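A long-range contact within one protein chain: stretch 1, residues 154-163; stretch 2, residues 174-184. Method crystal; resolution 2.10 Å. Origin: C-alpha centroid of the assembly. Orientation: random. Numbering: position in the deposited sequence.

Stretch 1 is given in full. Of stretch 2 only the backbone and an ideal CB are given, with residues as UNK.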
# COMPACT_ATOMS: atom_id res chain seq x y z
N PHE A 154 -5.17 14.39 4.33
CA PHE A 154 -4.55 13.06 4.35
C PHE A 154 -3.18 12.98 3.68
O PHE A 154 -2.42 12.09 4.04
CB PHE A 154 -5.49 12.02 3.74
CG PHE A 154 -6.45 11.43 4.74
CD1 PHE A 154 -6.04 10.40 5.57
CD2 PHE A 154 -7.73 11.93 4.88
CE1 PHE A 154 -6.90 9.86 6.51
CE2 PHE A 154 -8.61 11.39 5.82
CZ PHE A 154 -8.19 10.35 6.63
N ILE A 155 -2.82 13.88 2.74
CA ILE A 155 -1.45 13.90 2.24
C ILE A 155 -0.42 14.02 3.37
O ILE A 155 0.53 13.23 3.38
CB ILE A 155 -1.28 15.00 1.17
CG1 ILE A 155 -2.15 14.73 -0.05
CG2 ILE A 155 0.18 15.13 0.77
CD1 ILE A 155 -1.85 13.44 -0.71
N PRO A 156 -0.56 14.95 4.34
CA PRO A 156 0.41 14.95 5.45
C PRO A 156 0.35 13.70 6.32
O PRO A 156 1.40 13.25 6.80
CB PRO A 156 0.03 16.22 6.25
CG PRO A 156 -1.29 16.64 5.74
CD PRO A 156 -1.41 16.15 4.34
N GLN A 157 -0.85 13.14 6.55
CA GLN A 157 -0.97 11.94 7.36
C GLN A 157 -0.23 10.77 6.72
O GLN A 157 0.48 10.01 7.39
CB GLN A 157 -2.44 11.56 7.55
CG GLN A 157 -3.28 12.55 8.34
CD GLN A 157 -3.08 12.42 9.84
OE1 GLN A 157 -2.56 11.42 10.32
NE2 GLN A 157 -3.48 13.45 10.58
N ILE A 158 -0.44 10.58 5.42
CA ILE A 158 0.18 9.45 4.73
C ILE A 158 1.71 9.59 4.70
O ILE A 158 2.43 8.62 4.94
CB ILE A 158 -0.42 9.31 3.32
CG1 ILE A 158 -1.91 8.95 3.45
CG2 ILE A 158 0.36 8.25 2.50
CD1 ILE A 158 -2.66 8.85 2.13
N CYS A 159 2.22 10.80 4.43
CA CYS A 159 3.66 11.02 4.45
C CYS A 159 4.25 10.70 5.82
O CYS A 159 5.29 10.03 5.93
CB CYS A 159 4.00 12.46 4.05
SG CYS A 159 3.64 12.93 2.35
N ALA A 160 3.60 11.19 6.88
CA ALA A 160 4.06 10.86 8.23
C ALA A 160 4.06 9.35 8.45
O ALA A 160 5.01 8.80 9.02
CB ALA A 160 3.18 11.58 9.27
N LEU A 161 3.01 8.67 7.98
CA LEU A 161 2.91 7.22 8.13
C LEU A 161 4.03 6.51 7.37
O LEU A 161 4.57 5.50 7.85
CB LEU A 161 1.55 6.73 7.62
CG LEU A 161 1.12 5.28 7.85
CD1 LEU A 161 0.94 5.02 9.34
CD2 LEU A 161 -0.17 4.96 7.11
N VAL A 162 4.35 7.00 6.18
CA VAL A 162 5.37 6.36 5.35
C VAL A 162 6.76 6.58 5.94
O VAL A 162 7.63 5.71 5.83
CB VAL A 162 5.25 6.88 3.90
CG1 VAL A 162 6.44 6.47 3.07
CG2 VAL A 162 3.98 6.32 3.24
N ILE A 163 6.97 7.72 6.59
CA ILE A 163 8.26 8.01 7.22
C ILE A 163 8.47 7.23 8.51
O ILE A 163 9.62 7.04 8.93
CB ILE A 163 8.34 9.53 7.48
CG1 ILE A 163 8.49 10.29 6.17
CG2 ILE A 163 9.48 9.88 8.41
CD1 ILE A 163 8.23 11.79 6.34
N UNK A 174 0.24 0.30 1.14
CA UNK A 174 -1.15 0.60 0.83
C UNK A 174 -1.43 2.10 0.88
O UNK A 174 -2.08 2.66 -0.02
CB UNK A 174 -2.07 -0.14 1.80
N UNK A 175 -0.93 2.78 1.92
CA UNK A 175 -1.18 4.21 2.05
C UNK A 175 -0.46 5.01 0.97
O UNK A 175 -1.03 5.93 0.37
CB UNK A 175 -0.75 4.70 3.43
N UNK A 176 0.81 4.67 0.73
CA UNK A 176 1.60 5.39 -0.26
C UNK A 176 0.97 5.28 -1.65
O UNK A 176 0.96 6.25 -2.42
CB UNK A 176 3.03 4.86 -0.28
N UNK A 177 0.41 4.12 -1.98
CA UNK A 177 -0.16 3.96 -3.31
C UNK A 177 -1.48 4.72 -3.45
O UNK A 177 -1.76 5.29 -4.51
CB UNK A 177 -0.37 2.48 -3.62
N UNK A 178 -2.28 4.76 -2.38
CA UNK A 178 -3.47 5.60 -2.40
C UNK A 178 -3.09 7.07 -2.52
O UNK A 178 -3.79 7.84 -3.19
CB UNK A 178 -4.31 5.37 -1.14
N UNK A 179 -1.98 7.48 -1.89
CA UNK A 179 -1.57 8.88 -2.01
C UNK A 179 -1.16 9.23 -3.44
O UNK A 179 -1.53 10.30 -3.95
CB UNK A 179 -0.41 9.17 -1.05
N UNK A 180 -0.41 8.34 -4.10
CA UNK A 180 0.00 8.60 -5.48
C UNK A 180 -1.19 8.60 -6.42
O UNK A 180 -1.20 9.36 -7.40
CB UNK A 180 1.02 7.56 -5.94
N UNK A 181 -2.20 7.80 -6.14
CA UNK A 181 -3.45 7.87 -6.89
C UNK A 181 -4.14 9.21 -6.70
O UNK A 181 -4.64 9.80 -7.67
CB UNK A 181 -4.39 6.74 -6.47
N UNK A 182 -4.16 9.73 -5.47
CA UNK A 182 -4.80 11.02 -5.24
C UNK A 182 -4.04 12.15 -5.94
O UNK A 182 -4.65 13.06 -6.52
CB UNK A 182 -4.90 11.30 -3.74
N UNK A 183 -2.71 12.11 -5.88
CA UNK A 183 -1.94 13.12 -6.58
C UNK A 183 -2.12 12.99 -8.09
O UNK A 183 -2.05 14.00 -8.80
CB UNK A 183 -0.46 13.01 -6.21
N UNK A 184 -2.41 11.78 -8.58
CA UNK A 184 -2.48 11.55 -10.03
C UNK A 184 -3.58 12.37 -10.69
O UNK A 184 -3.38 12.93 -11.77
CB UNK A 184 -2.71 10.06 -10.32

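Both stretches are helical, and their axes run roughly antiparallel, at 146°. Stretch 1 offers a mostly apolar face: Ile155, Ile158, Leu161 and Val162, with Cys159 at one margin.

Position 174 has nothing of stretch 1 within 5.5 Å of its ideal CB. Polar or charged residues would suit. It is Glu174.

Position 175 points its CB toward stretch 1. The ideal CB already lies 3.7 Å from Leu161 CD2 and 3.8 Å from Ile158 CG2. Little room is left, so a small residue such as alanine, glycine or serine fits best. It is Ala175. Its CB packs on both side chains, and its backbone O lies 3.4 Å from Ile158 CG2.

Position 176 points sideways. Its ideal CB is 3.9 Å from Val162 CG2, so an apolar residue is favoured, and leucine, isoleucine, valine or methionine could serve. It is Leu176, and its CB makes the contact with Val162 CG2.

Position 177 points away and meets nothing of stretch 1. Many residues would do. It is Lys177.

Position 178 points sideways, with Ile158 CD1 5.1 Å from the ideal CB. A long side chain could leave the contact, so polar and apolar residues are both possible. It is Lys178. Its end leads away, and NZ forms a salt bridge with Glu174 OE2 at 2.8 Å.

Position 179 points toward stretch 1. Its ideal CB is 3.8 Å from Ile158 CG2 and 4.5 Å from Ile155 CD1. A flexible apolar chain could extend along this surface; leucine or methionine would suit. It is Met179. CG reaches Ile155 CD1 at 3.5 Å, and SD lies 3.8 Å from Cys159 SG.

Positions 180 and 181 have nothing within 5.5 Å, so stretch 1 leaves the choice open. They are Asn180 and Leu181.

Position 182 points toward stretch 1, but its nearest neighbour, Ile155 CD1, is 4.8 Å from the ideal CB. That gap favours a longer apolar residue, such as leucine or methionine. It is Met182. CE lies 3.6 Å from Ile155 CD1 and 4.0 Å from Ile158 CD1. Ile158 thus sits as a knob among Ala175, Leu176, Met179 and Met182.

Position 183 points sideways and is distant at CB; only a longer side chain would touch. It is Leu183, whose CD2 comes within 4.0 Å of Ile155 CD1.

Position 184 is out of reach, and a polar residue is acceptable. It is Asp184.

Stretch 2 (174-184) EALKKMNLMLD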
# COMPACT_ATOMS: atom_id res chain seq x y z
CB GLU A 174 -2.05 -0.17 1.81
CG GLU A 174 -3.50 0.27 1.84
CD GLU A 174 -4.19 0.05 0.51
OE1 GLU A 174 -3.67 -0.75 -0.31
OE2 GLU A 174 -5.25 0.69 0.27
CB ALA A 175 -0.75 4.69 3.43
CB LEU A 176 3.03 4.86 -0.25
CG LEU A 176 4.05 5.45 -1.20
CD1 LEU A 176 4.03 6.95 -1.03
CD2 LEU A 176 5.46 4.88 -0.91
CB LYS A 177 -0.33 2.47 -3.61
CG LYS A 177 -1.54 2.09 -4.41
CD LYS A 177 -1.55 0.58 -4.65
CE LYS A 177 -1.45 -0.19 -3.34
NZ LYS A 177 -0.86 -1.55 -3.48
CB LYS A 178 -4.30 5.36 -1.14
CG LYS A 178 -4.98 4.01 -1.08
CD LYS A 178 -6.18 3.97 -2.01
CE LYS A 178 -7.05 2.75 -1.78
NZ LYS A 178 -6.35 1.48 -2.13
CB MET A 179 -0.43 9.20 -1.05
CG MET A 179 0.15 10.60 -1.30
SD MET A 179 1.28 11.21 -0.04
CE MET A 179 2.77 10.29 -0.42
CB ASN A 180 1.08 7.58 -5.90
CG ASN A 180 2.46 7.98 -5.38
OD1 ASN A 180 2.77 9.16 -5.37
ND2 ASN A 180 3.25 7.02 -4.91
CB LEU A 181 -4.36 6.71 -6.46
CG LEU A 181 -5.75 6.58 -7.05
CD1 LEU A 181 -5.66 6.06 -8.47
CD2 LEU A 181 -6.58 5.64 -6.19
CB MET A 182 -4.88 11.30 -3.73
CG MET A 182 -5.73 10.28 -2.99
SD MET A 182 -6.11 10.68 -1.28
CE MET A 182 -4.54 11.09 -0.57
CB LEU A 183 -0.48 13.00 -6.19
CG LEU A 183 -0.16 13.15 -4.70
CD1 LEU A 183 1.27 12.74 -4.43
CD2 LEU A 183 -0.39 14.59 -4.26
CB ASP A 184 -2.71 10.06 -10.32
CG ASP A 184 -2.62 9.75 -11.81
OD1 ASP A 184 -1.73 10.33 -12.47
OD2 ASP A 184 -3.43 8.93 -12.33
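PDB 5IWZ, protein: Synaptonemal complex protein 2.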